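Local coordinates for proteophosphoglycan (Silicibacter pomeroyi DSS-3, PDB 2RE3), which is of unknown function but belongs to the DUF1285 family, whose members may take part in signal transduction, at residues Glu140-Val145 / Glu152-Arg157; Gln110-Thr115 / Asn128-Ala133; Ala94-Val99 / Val118-Val123; Asp13-Ser18 / Arg65-Ile70. One frame throughout, in Å; residues are numbered along the deposited sequence.

Contact 1: Glu140-Val145 / Glu152-Arg157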
loop_
_atom_site.group_PDB
_atom_site.type_symbol
_atom_site.label_atom_id
_atom_site.label_comp_id
_atom_site.label_asym_id
_atom_site.label_seq_id
_atom_site.Cartn_x
_atom_site.Cartn_y
_atom_site.Cartn_z
ATOM N N GLU A 140 -13.935 6.789 -11.192
ATOM C CA GLU A 140 -12.675 6.989 -11.934
ATOM C C GLU A 140 -11.608 5.952 -11.504
ATOM O O GLU A 140 -11.581 5.530 -10.335
ATOM C CB GLU A 140 -12.141 8.420 -11.716
ATOM N N PRO A 141 -10.743 5.517 -12.444
ATOM C CA PRO A 141 -9.598 4.630 -12.129
ATOM C C PRO A 141 -8.796 4.968 -10.840
ATOM O O PRO A 141 -8.300 6.082 -10.709
ATOM C CB PRO A 141 -8.707 4.762 -13.376
ATOM C CG PRO A 141 -9.690 5.052 -14.509
ATOM C CD PRO A 141 -10.844 5.808 -13.891
ATOM N N ALA A 142 -8.721 4.013 -9.903
ATOM C CA ALA A 142 -7.840 4.075 -8.720
ATOM C C ALA A 142 -6.966 2.808 -8.707
ATOM O O ALA A 142 -7.397 1.722 -8.310
ATOM C CB ALA A 142 -8.642 4.168 -7.447
ATOM N N PRO A 143 -5.732 2.929 -9.167
ATOM C CA PRO A 143 -4.906 1.751 -9.271
ATOM C C PRO A 143 -4.027 1.559 -8.026
ATOM O O PRO A 143 -3.636 2.530 -7.379
ATOM C CB PRO A 143 -4.038 2.068 -10.484
ATOM C CG PRO A 143 -3.849 3.537 -10.433
ATOM C CD PRO A 143 -5.002 4.122 -9.605
ATOM N N TYR A 144 -3.705 0.307 -7.730
ATOM C CA TYR A 144 -2.839 -0.047 -6.618
ATOM C C TYR A 144 -1.597 -0.756 -7.102
ATOM O O TYR A 144 -1.562 -1.230 -8.237
ATOM C CB TYR A 144 -3.583 -0.973 -5.689
ATOM C CG TYR A 144 -4.899 -0.415 -5.184
ATOM C CD1 TYR A 144 -6.038 -0.470 -5.966
ATOM C CD2 TYR A 144 -5.012 0.144 -3.902
ATOM C CE1 TYR A 144 -7.266 -0.004 -5.507
ATOM C CE2 TYR A 144 -6.247 0.617 -3.425
ATOM C CZ TYR A 144 -7.370 0.531 -4.252
ATOM O OH TYR A 144 -8.587 0.982 -3.849
ATOM N N VAL A 145 -0.581 -0.825 -6.239
ATOM C CA VAL A 145 0.577 -1.706 -6.445
ATOM C C VAL A 145 0.896 -2.471 -5.155
ATOM O O VAL A 145 0.809 -1.941 -4.049
ATOM C CB VAL A 145 1.822 -0.948 -6.944
ATOM C CG1 VAL A 145 2.262 0.149 -5.978
ATOM C CG2 VAL A 145 2.971 -1.908 -7.150
ATOM N N GLU A 152 -1.031 -3.490 -0.025
ATOM C CA GLU A 152 -0.960 -2.737 -1.230
ATOM C C GLU A 152 -0.845 -1.251 -0.956
ATOM O O GLU A 152 -1.259 -0.785 0.088
ATOM C CB GLU A 152 -2.202 -2.977 -2.054
ATOM C CG GLU A 152 -2.252 -4.323 -2.697
ATOM C CD GLU A 152 -3.480 -4.465 -3.564
ATOM O OE1 GLU A 152 -4.593 -4.255 -3.042
ATOM O OE2 GLU A 152 -3.317 -4.765 -4.764
ATOM N N ALA A 153 -0.282 -0.537 -1.937
ATOM C CA ALA A 153 -0.238 0.905 -1.955
ATOM C C ALA A 153 -1.220 1.473 -3.025
ATOM O O ALA A 153 -1.199 1.080 -4.206
ATOM C CB ALA A 153 1.181 1.360 -2.244
ATOM N N LEU A 154 -2.066 2.406 -2.610
ATOM C CA LEU A 154 -2.861 3.184 -3.550
ATOM C C LEU A 154 -1.930 4.188 -4.213
ATOM O O LEU A 154 -1.225 4.927 -3.521
ATOM C CB LEU A 154 -3.980 3.932 -2.839
ATOM C CG LEU A 154 -4.918 4.736 -3.722
ATOM C CD1 LEU A 154 -5.744 3.806 -4.603
ATOM C CD2 LEU A 154 -5.826 5.601 -2.846
ATOM N N ILE A 155 -1.937 4.214 -5.547
ATOM C CA ILE A 155 -1.062 5.114 -6.302
ATOM C C ILE A 155 -1.691 6.514 -6.294
ATOM O O ILE A 155 -2.825 6.664 -6.720
ATOM C CB ILE A 155 -0.843 4.572 -7.748
ATOM C CG1 ILE A 155 -0.084 3.247 -7.702
ATOM C CG2 ILE A 155 -0.043 5.524 -8.593
ATOM C CD1 ILE A 155 -0.264 2.432 -8.941
ATOM N N ASP A 156 -0.969 7.515 -5.781
ATOM C CA ASP A 156 -1.511 8.894 -5.641
ATOM C C ASP A 156 -1.564 9.623 -6.988
ATOM O O ASP A 156 -0.990 9.148 -7.960
ATOM C CB ASP A 156 -0.718 9.712 -4.605
ATOM C CG ASP A 156 0.664 10.177 -5.120
ATOM O OD1 ASP A 156 1.032 9.845 -6.263
ATOM O OD2 ASP A 156 1.391 10.892 -4.380
ATOM N N ARG A 157 -2.248 10.769 -7.034
ATOM C CA ARG A 157 -2.500 11.521 -8.295
ATOM C C ARG A 157 -1.209 11.857 -9.011
ATOM O O ARG A 157 -1.052 11.567 -10.191
ATOM C CB ARG A 157 -3.279 12.836 -8.056
ATOM C CG ARG A 157 -4.572 12.738 -7.202
ATOM C CD ARG A 157 -5.519 11.584 -7.624
ATOM N NE ARG A 157 -6.258 11.805 -8.881
ATOM C CZ ARG A 157 -6.637 10.843 -9.733
ATOM N NH1 ARG A 157 -6.343 9.564 -9.514
ATOM N NH2 ARG A 157 -7.311 11.170 -10.832
#
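Leu154 lays one methyl over the ring of Tyr144. Its CD1 lies 3.8 Å from the centroid of the Tyr144 ring and 24° off the ring normal, a CH-pi contact. The methyl is offset toward the rim, nearest CE2. Leu154 holds CG anti to its backbone N (chi1 -178°), which carries CD1 back toward the tyrosine. Arg131 lies against the opposite face of the ring in a cation-pi contact, and Tyr144 OH is hydrogen-bonded to Asp93. With an alanine here, Leu154 CD1 would probably lose its aromatic cover, Asp93 its hydroxyl partner and Arg131 the ring, though not Glu152. The two segments belong to a beta hairpin, strands 144-148 and 151-155. Tyr144 and Leu154 form a non-hydrogen-bonded antiparallel pair. Val145 and Ala153 form the hydrogen-bonded pair next to it, with Val145 N 2.9 Å from Ala153 O and Ala153 N 2.8 Å from Val145 O. Their side chains lie on the other face of the sheet, where Val145 CG1 comes to 4.1 Å from Ala153 CB. A third backbone bond, Ile155 N to Pro143 O at 3.0 Å, carries the ladder past the pair. Beside it Pro143 and Ile155 meet at about a right angle, with Pro143 CG 4.0 Å from Ile155 CD1. Glu152 sets OE2 3.9 Å from Tyr144 CB, while OE1 forms a salt bridge with Arg131.

Contact 2: Gln110-Thr115 / Asn128-Ala133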
loop_
_atom_site.group_PDB
_atom_site.type_symbol
_atom_site.label_atom_id
_atom_site.label_comp_id
_atom_site.label_asym_id
_atom_site.label_seq_id
_atom_site.Cartn_x
_atom_site.Cartn_y
_atom_site.Cartn_z
ATOM N N GLN A 110 10.577 -1.792 -19.767
ATOM C CA GLN A 110 10.655 -0.775 -18.681
ATOM C C GLN A 110 10.365 -1.370 -17.298
ATOM O O GLN A 110 9.651 -2.343 -17.185
ATOM C CB GLN A 110 9.758 0.445 -18.967
ATOM C CG GLN A 110 8.472 0.525 -18.184
ATOM C CD GLN A 110 7.482 1.616 -18.666
ATOM O OE1 GLN A 110 7.868 2.707 -19.116
ATOM N NE2 GLN A 110 6.193 1.314 -18.540
ATOM N N VAL A 111 10.966 -0.792 -16.266
ATOM C CA VAL A 111 10.750 -1.207 -14.882
ATOM C C VAL A 111 10.301 -0.001 -14.034
ATOM O O VAL A 111 10.906 1.083 -14.056
ATOM C CB VAL A 111 12.035 -1.839 -14.260
ATOM C CG1 VAL A 111 11.753 -2.338 -12.836
ATOM C CG2 VAL A 111 12.550 -2.974 -15.135
ATOM N N LEU A 112 9.226 -0.197 -13.300
ATOM C CA LEU A 112 8.644 0.862 -12.473
ATOM C C LEU A 112 8.904 0.545 -11.003
ATOM O O LEU A 112 8.425 -0.466 -10.491
ATOM C CB LEU A 112 7.130 0.995 -12.726
ATOM C CG LEU A 112 6.634 1.270 -14.150
ATOM C CD1 LEU A 112 5.080 1.270 -14.222
ATOM C CD2 LEU A 112 7.168 2.579 -14.632
ATOM N N THR A 113 9.680 1.402 -10.336
ATOM C CA THR A 113 9.921 1.285 -8.899
ATOM C C THR A 113 9.156 2.369 -8.125
ATOM O O THR A 113 9.343 3.579 -8.324
ATOM C CB THR A 113 11.402 1.307 -8.577
ATOM O OG1 THR A 113 12.006 0.176 -9.195
ATOM C CG2 THR A 113 11.631 1.223 -7.062
ATOM N N PHE A 114 8.278 1.906 -7.246
ATOM C CA PHE A 114 7.435 2.785 -6.455
ATOM C C PHE A 114 8.012 2.951 -5.055
ATOM O O PHE A 114 8.617 2.023 -4.517
ATOM C CB PHE A 114 6.062 2.181 -6.320
ATOM C CG PHE A 114 5.265 2.191 -7.578
ATOM C CD1 PHE A 114 5.374 1.170 -8.483
ATOM C CD2 PHE A 114 4.380 3.219 -7.839
ATOM C CE1 PHE A 114 4.632 1.178 -9.626
ATOM C CE2 PHE A 114 3.624 3.216 -8.982
ATOM C CZ PHE A 114 3.758 2.197 -9.879
ATOM N N THR A 115 7.820 4.132 -4.492
ATOM C CA THR A 115 8.107 4.421 -3.109
ATOM C C THR A 115 6.792 4.828 -2.450
ATOM O O THR A 115 6.015 5.606 -3.057
ATOM C CB THR A 115 9.133 5.556 -3.003
ATOM O OG1 THR A 115 10.344 5.119 -3.635
ATOM C CG2 THR A 115 9.417 5.942 -1.538
ATOM N N ASN A 128 5.032 -8.102 -7.539
ATOM C CA ASN A 128 4.329 -6.969 -7.005
ATOM C C ASN A 128 3.450 -6.349 -8.118
ATOM O O ASN A 128 3.827 -5.334 -8.742
ATOM C CB ASN A 128 5.334 -5.960 -6.507
ATOM C CG ASN A 128 6.176 -6.473 -5.370
ATOM O OD1 ASN A 128 5.675 -6.939 -4.342
ATOM N ND2 ASN A 128 7.464 -6.365 -5.532
ATOM N N PRO A 129 2.290 -6.966 -8.404
ATOM C CA PRO A 129 1.545 -6.491 -9.569
ATOM C C PRO A 129 0.843 -5.182 -9.317
ATOM O O PRO A 129 0.596 -4.832 -8.162
ATOM C CB PRO A 129 0.538 -7.604 -9.829
ATOM C CG PRO A 129 0.316 -8.229 -8.520
ATOM C CD PRO A 129 1.618 -8.098 -7.755
ATOM N N ILE A 130 0.591 -4.465 -10.410
ATOM C CA ILE A 130 -0.264 -3.281 -10.439
ATOM C C ILE A 130 -1.672 -3.762 -10.746
ATOM O O ILE A 130 -1.857 -4.562 -11.632
ATOM C CB ILE A 130 0.188 -2.289 -11.522
ATOM C CG1 ILE A 130 1.604 -1.811 -11.192
ATOM C CG2 ILE A 130 -0.766 -1.115 -11.594
ATOM C CD1 ILE A 130 2.340 -1.126 -12.321
ATOM N N ARG A 131 -2.661 -3.288 -10.010
ATOM C CA ARG A 131 -4.052 -3.728 -10.188
ATOM C C ARG A 131 -4.868 -2.516 -10.566
ATOM O O ARG A 131 -4.542 -1.420 -10.138
ATOM C CB ARG A 131 -4.528 -4.282 -8.850
ATOM C CG ARG A 131 -6.003 -4.420 -8.687
ATOM C CD ARG A 131 -6.321 -5.355 -7.544
ATOM N NE ARG A 131 -6.114 -4.735 -6.231
ATOM C CZ ARG A 131 -7.018 -3.988 -5.591
ATOM N NH1 ARG A 131 -8.207 -3.711 -6.120
ATOM N NH2 ARG A 131 -6.727 -3.493 -4.401
HETATM N N MSE A 132 -5.903 -2.708 -11.387
HETATM C CA MSE A 132 -6.866 -1.634 -11.684
HETATM C C MSE A 132 -8.088 -1.797 -10.800
HETATM O O MSE A 132 -8.587 -2.906 -10.648
HETATM C CB MSE A 132 -7.265 -1.567 -13.192
HETATM C CG MSE A 132 -7.779 -2.846 -13.914
HETATM SE SE MSE A 132 -8.497 -2.559 -15.786
HETATM C CE MSE A 132 -9.204 -4.365 -15.929
ATOM N N ALA A 133 -8.525 -0.709 -10.165
ATOM C CA ALA A 133 -9.765 -0.698 -9.442
ATOM C C ALA A 133 -10.315 0.646 -9.823
ATOM O O ALA A 133 -9.620 1.445 -10.463
ATOM C CB ALA A 133 -9.528 -0.806 -7.959
#
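Ile130 reaches across to Leu112 and Phe114 with the end of its longer branch. Its CB points toward strand 111-116. From there the side chain forks. The CG2 methyl stays near the neighbouring strand 144-148 and packs against Tyr144 O. The CG1 branch leaves anti to the carbonyl carbon (chi1 -62°) and then runs out extended (chi2 165°). Ile130 CG1 itself is still 4.5 Å from Phe114 CE1. The next atom, CD1, makes the contact. Ile130 CD1 lies 4.1 Å from Leu112 CD1, a meeting of two methyls, and 4.2 Å from Phe114 CE1. The methyl therefore sits where the leucine branch and the aromatic ring come together. It approaches the ring obliquely. The leucine and isoleucine side chains meet at about a right angle, so they touch by their ends and do not lie alongside one another. Both distances are ordinary van der Waals spacings, and all three residues are buried. Phe183 and Leu185 of strand 181-185 also touch Ile130, while Val103 packs on Leu112 and Ala98 and Val101 on Phe114. The backbones stay well apart: the nearest CA atoms, of Leu112 and Ile130, are 10.0 Å from each other. Strands 111-116 and 130-131 share one mixed sheet but are not neighbours in it. Three strands, 96-104, 151-155 and 144-148, lie between them. For their side chains to touch, the sheet must bend round, and this contact is part of the apolar interior of what is evidently a strongly curled sheet.

Contact 3: Ala94-Val99 / Val118-Val123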
loop_
_atom_site.group_PDB
_atom_site.type_symbol
_atom_site.label_atom_id
_atom_site.label_comp_id
_atom_site.label_asym_id
_atom_site.label_seq_id
_atom_site.Cartn_x
_atom_site.Cartn_y
_atom_site.Cartn_z
ATOM N N ALA A 94 -6.252 1.301 1.159
ATOM C CA ALA A 94 -5.043 0.499 1.182
ATOM C C ALA A 94 -4.249 0.928 2.400
ATOM O O ALA A 94 -4.404 2.051 2.875
ATOM C CB ALA A 94 -4.248 0.683 -0.087
ATOM N N PRO A 95 -3.430 0.018 2.951
ATOM C CA PRO A 95 -2.571 0.386 4.073
ATOM C C PRO A 95 -1.489 1.410 3.714
ATOM O O PRO A 95 -0.917 2.058 4.616
ATOM C CB PRO A 95 -1.944 -0.946 4.485
ATOM C CG PRO A 95 -2.097 -1.864 3.286
ATOM C CD PRO A 95 -3.314 -1.415 2.601
ATOM N N PHE A 96 -1.206 1.554 2.418
ATOM C CA PHE A 96 -0.161 2.497 1.979
ATOM C C PHE A 96 -0.590 3.369 0.816
ATOM O O PHE A 96 -1.515 3.036 0.082
ATOM C CB PHE A 96 1.087 1.745 1.570
ATOM C CG PHE A 96 1.663 0.864 2.647
ATOM C CD1 PHE A 96 2.203 1.411 3.791
ATOM C CD2 PHE A 96 1.727 -0.504 2.468
ATOM C CE1 PHE A 96 2.764 0.611 4.750
ATOM C CE2 PHE A 96 2.293 -1.323 3.430
ATOM C CZ PHE A 96 2.812 -0.757 4.582
ATOM N N VAL A 97 0.075 4.499 0.678
ATOM C CA VAL A 97 -0.039 5.316 -0.490
ATOM C C VAL A 97 1.326 5.346 -1.172
ATOM O O VAL A 97 2.321 5.614 -0.520
ATOM C CB VAL A 97 -0.463 6.754 -0.145
ATOM C CG1 VAL A 97 -0.204 7.675 -1.329
ATOM C CG2 VAL A 97 -1.952 6.797 0.284
ATOM N N ALA A 98 1.354 5.065 -2.475
ATOM C CA ALA A 98 2.547 5.234 -3.312
ATOM C C ALA A 98 2.684 6.709 -3.667
ATOM O O ALA A 98 1.807 7.265 -4.338
ATOM C CB ALA A 98 2.440 4.389 -4.612
ATOM N N VAL A 99 3.773 7.336 -3.235
ATOM C CA VAL A 99 3.969 8.770 -3.461
ATOM C C VAL A 99 5.013 9.114 -4.502
ATOM O O VAL A 99 5.168 10.272 -4.862
ATOM C CB VAL A 99 4.369 9.484 -2.174
ATOM C CG1 VAL A 99 3.208 9.380 -1.145
ATOM C CG2 VAL A 99 5.711 8.924 -1.648
ATOM N N VAL A 118 5.701 5.658 3.646
ATOM C CA VAL A 118 6.460 5.281 4.822
ATOM C C VAL A 118 7.870 4.836 4.403
ATOM O O VAL A 118 8.618 4.265 5.185
ATOM C CB VAL A 118 5.730 4.201 5.602
ATOM C CG1 VAL A 118 4.350 4.733 6.053
ATOM C CG2 VAL A 118 5.572 2.906 4.750
ATOM N N GLY A 119 8.236 5.115 3.163
ATOM C CA GLY A 119 9.595 4.912 2.742
ATOM C C GLY A 119 9.906 3.578 2.091
ATOM O O GLY A 119 11.045 3.372 1.675
ATOM N N ASP A 120 8.937 2.668 1.980
ATOM C CA ASP A 120 9.232 1.382 1.375
ATOM C C ASP A 120 9.245 1.474 -0.156
ATOM O O ASP A 120 8.584 2.317 -0.773
ATOM C CB ASP A 120 8.242 0.309 1.793
ATOM C CG ASP A 120 8.297 -0.019 3.278
ATOM O OD1 ASP A 120 9.415 -0.035 3.888
ATOM O OD2 ASP A 120 7.192 -0.289 3.805
ATOM N N SER A 121 9.992 0.565 -0.750
ATOM C CA SER A 121 10.216 0.528 -2.169
ATOM C C SER A 121 9.544 -0.740 -2.716
ATOM O O SER A 121 9.706 -1.806 -2.130
ATOM C CB SER A 121 11.724 0.459 -2.379
ATOM O OG SER A 121 12.036 0.352 -3.740
ATOM N N ALA A 122 8.818 -0.654 -3.832
ATOM C CA ALA A 122 8.274 -1.867 -4.476
ATOM C C ALA A 122 8.503 -1.835 -5.954
ATOM O O ALA A 122 8.010 -0.930 -6.604
ATOM C CB ALA A 122 6.806 -1.980 -4.227
ATOM N N VAL A 123 9.234 -2.813 -6.482
ATOM C CA VAL A 123 9.482 -2.909 -7.906
ATOM C C VAL A 123 8.267 -3.561 -8.544
ATOM O O VAL A 123 7.958 -4.734 -8.243
ATOM C CB VAL A 123 10.703 -3.787 -8.171
ATOM C CG1 VAL A 123 10.802 -4.149 -9.659
ATOM C CG2 VAL A 123 11.985 -3.110 -7.633
#
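Asp120 OD2 is held by a salt bridge to Arg148, and the same oxygen lies 4.5 Å from Phe96 CZ. The approach to the ring is oblique and distant, so the carboxylate is placed mainly by its arginine. The closer contact is made by Val118. Its CG2 methyl comes to 3.6 Å from Phe96 CE1 and 3.8 Å from Phe96 CD1, meeting one side of the ring obliquely. Val118 CG2 sits between the backbone N and the carbonyl carbon, while the other methyl, CG1, is anti to that carbon (chi1 -60°). Only CG2 thus reaches the phenylalanine. The two side chains run at about a right angle. Pro95, the residue before Phe96, lies over one face of the ring, with its CB 4.2 Å above the plane and offset toward the rim. Gly119 separates the two residues that meet Phe96. Its backbone angles (phi 94°, psi -2°) would jam a CB against the carbonyl O of Val118, so the bend calls for glycine. Phe96 opens strand 96-104, and Val118 and Asp120 belong to the turn between strands 111-116 and 121-123. On the sheet side, Leu151 and Ala153 of the parallel neighbour 151-155 touch Phe96. From the other half of the chain comes helix 61-68, whose Ser68 touches both Phe96 and Val118, with Val64 and Arg65 also against the valine.

Contact 4: Asp13-Ser18 / Arg65-Ile70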
loop_
_atom_site.group_PDB
_atom_site.type_symbol
_atom_site.label_atom_id
_atom_site.label_comp_id
_atom_site.label_asym_id
_atom_site.label_seq_id
_atom_site.Cartn_x
_atom_site.Cartn_y
_atom_site.Cartn_z
ATOM N N ASP A 13 -2.399 -0.834 27.586
ATOM C CA ASP A 13 -1.159 -0.206 27.090
ATOM C C ASP A 13 -1.550 0.661 25.892
ATOM O O ASP A 13 -2.173 0.158 24.953
ATOM C CB ASP A 13 -0.160 -1.277 26.622
ATOM C CG ASP A 13 1.062 -1.422 27.551
ATOM O OD1 ASP A 13 0.927 -1.374 28.801
ATOM O OD2 ASP A 13 2.174 -1.606 27.007
ATOM N N GLY A 14 -1.180 1.944 25.918
ATOM C CA GLY A 14 -1.690 2.936 24.954
ATOM C C GLY A 14 -0.826 3.134 23.717
ATOM O O GLY A 14 0.041 2.324 23.424
ATOM N N LEU A 15 -1.065 4.217 22.982
ATOM C CA LEU A 15 -0.359 4.472 21.729
ATOM C C LEU A 15 1.156 4.558 21.874
ATOM O O LEU A 15 1.901 3.744 21.306
ATOM C CB LEU A 15 -0.860 5.768 21.110
ATOM C CG LEU A 15 -0.292 6.081 19.732
ATOM C CD1 LEU A 15 -0.622 4.908 18.840
ATOM C CD2 LEU A 15 -0.854 7.401 19.203
ATOM N N LEU A 16 1.598 5.547 22.639
ATOM C CA LEU A 16 3.008 5.819 22.858
ATOM C C LEU A 16 3.719 4.691 23.601
ATOM O O LEU A 16 4.885 4.390 23.301
ATOM C CB LEU A 16 3.169 7.140 23.633
ATOM C CG LEU A 16 3.258 8.430 22.808
ATOM C CD1 LEU A 16 2.736 8.269 21.360
ATOM C CD2 LEU A 16 2.609 9.609 23.519
ATOM N N ALA A 17 3.046 4.078 24.575
ATOM C CA ALA A 17 3.674 2.991 25.323
ATOM C C ALA A 17 3.924 1.840 24.361
ATOM O O ALA A 17 4.989 1.236 24.374
ATOM C CB ALA A 17 2.826 2.542 26.508
ATOM N N SER A 18 2.964 1.577 23.492
ATOM C CA SER A 18 3.084 0.476 22.561
ATOM C C SER A 18 4.204 0.700 21.585
ATOM O O SER A 18 4.938 -0.231 21.279
ATOM C CB SER A 18 1.785 0.285 21.803
ATOM O OG SER A 18 0.772 -0.042 22.712
ATOM N N ARG A 65 5.923 4.857 10.663
ATOM C CA ARG A 65 6.805 3.867 10.013
ATOM C C ARG A 65 6.974 2.633 10.892
ATOM O O ARG A 65 6.965 1.499 10.422
ATOM C CB ARG A 65 8.173 4.447 9.771
ATOM C CG ARG A 65 8.365 5.131 8.450
ATOM C CD ARG A 65 9.817 5.614 8.308
ATOM N NE ARG A 65 9.806 7.023 8.610
ATOM C CZ ARG A 65 10.571 7.647 9.492
ATOM N NH1 ARG A 65 11.535 7.043 10.176
ATOM N NH2 ARG A 65 10.378 8.928 9.659
ATOM N N LEU A 66 7.078 2.892 12.187
ATOM C CA LEU A 66 7.265 1.867 13.188
ATOM C C LEU A 66 6.056 0.933 13.233
ATOM O O LEU A 66 6.211 -0.285 13.114
ATOM C CB LEU A 66 7.512 2.533 14.559
ATOM C CG LEU A 66 8.049 1.682 15.706
ATOM C CD1 LEU A 66 9.462 1.197 15.356
ATOM C CD2 LEU A 66 8.062 2.467 17.057
ATOM N N PHE A 67 4.848 1.485 13.356
ATOM C CA PHE A 67 3.666 0.632 13.390
ATOM C C PHE A 67 3.464 -0.041 12.042
ATOM O O PHE A 67 2.944 -1.135 11.981
ATOM C CB PHE A 67 2.393 1.407 13.764
ATOM C CG PHE A 67 2.277 1.730 15.209
ATOM C CD1 PHE A 67 2.262 0.732 16.157
ATOM C CD2 PHE A 67 2.143 3.039 15.634
ATOM C CE1 PHE A 67 2.145 1.034 17.498
ATOM C CE2 PHE A 67 2.021 3.338 16.970
ATOM C CZ PHE A 67 2.026 2.320 17.896
ATOM N N SER A 68 3.832 0.634 10.963
ATOM C CA SER A 68 3.621 0.093 9.624
ATOM C C SER A 68 4.499 -1.127 9.418
ATOM O O SER A 68 4.138 -2.006 8.651
ATOM C CB SER A 68 3.932 1.135 8.536
ATOM O OG SER A 68 2.884 2.096 8.435
ATOM N N SER A 69 5.656 -1.168 10.092
ATOM C CA SER A 69 6.543 -2.321 10.000
ATOM C C SER A 69 5.881 -3.622 10.516
ATOM O O SER A 69 6.330 -4.711 10.155
ATOM C CB SER A 69 7.869 -2.080 10.731
ATOM O OG SER A 69 7.767 -2.159 12.160
ATOM N N ILE A 70 4.838 -3.511 11.341
ATOM C CA ILE A 70 4.226 -4.732 11.902
ATOM C C ILE A 70 2.801 -4.970 11.384
ATOM O O ILE A 70 1.999 -5.667 12.009
ATOM C CB ILE A 70 4.298 -4.765 13.456
ATOM C CG1 ILE A 70 3.644 -3.510 14.083
ATOM C CG2 ILE A 70 5.764 -4.976 13.874
ATOM C CD1 ILE A 70 3.288 -3.655 15.567
#
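Leu15 and Phe67 join two helices, 15-21 near the start of the chain and 61-68, by one aromatic ring. The tight part is at the far end of that ring. Leu15 CD1 lies 3.6 Å from Phe67 CE2 and 3.8 Å from Phe67 CZ, in an oblique approach. The backbone oxygen of Leu15 meets the ring edge in plane, 3.7 Å from Phe67 CZ. With CG anti to its carbonyl carbon (chi1 -76°), Phe67 sends its ring across the gap between backbones whose nearest CA atoms, Ser18 and Phe67, are 9.2 Å apart. Trp51, Leu80 and Ile22 also pack on this buried ring, while Tyr53 and Met63 touch Leu15. The contact is looser at Ser18, whose CB comes to the ring edge at 4.4 Å from Phe67 CE1. Asp13, in the loop before the helix, and Leu16 are exposed in the chain, although the end of Leu16 still touches Met63. Gly14 holds the N-cap position of this helix. Its carbonyl oxygen accepts two bonds from opposite faces of its plane, with Ser18 N at 3.0 Å and Ser18 OG at 2.6 Å from Gly14 O.

Contacts 1, 2 and 3 belong to one six-stranded mixed sheet, with centres 9 to 11 Å apart. Contact 1 is joined to contact 2 through Ala142 N and Ala133 O, 2.8 Å apart, and to contact 3 through Leu154 N and Phe96 O, also at 2.8 Å. Contacts 2 and 3 alternate along the chain, and Ala122 N lies 2.8 Å from Phe114 O between them. Contact 4 stands apart, its centre 26 Å from that of contact 1 and 28 Å from that of contact 2. It still touches contact 3, where Arg65 CG is 3.4 Å from Val118 O. A second sheet repeats the same strand order, consistent with a fold of repeated motifs.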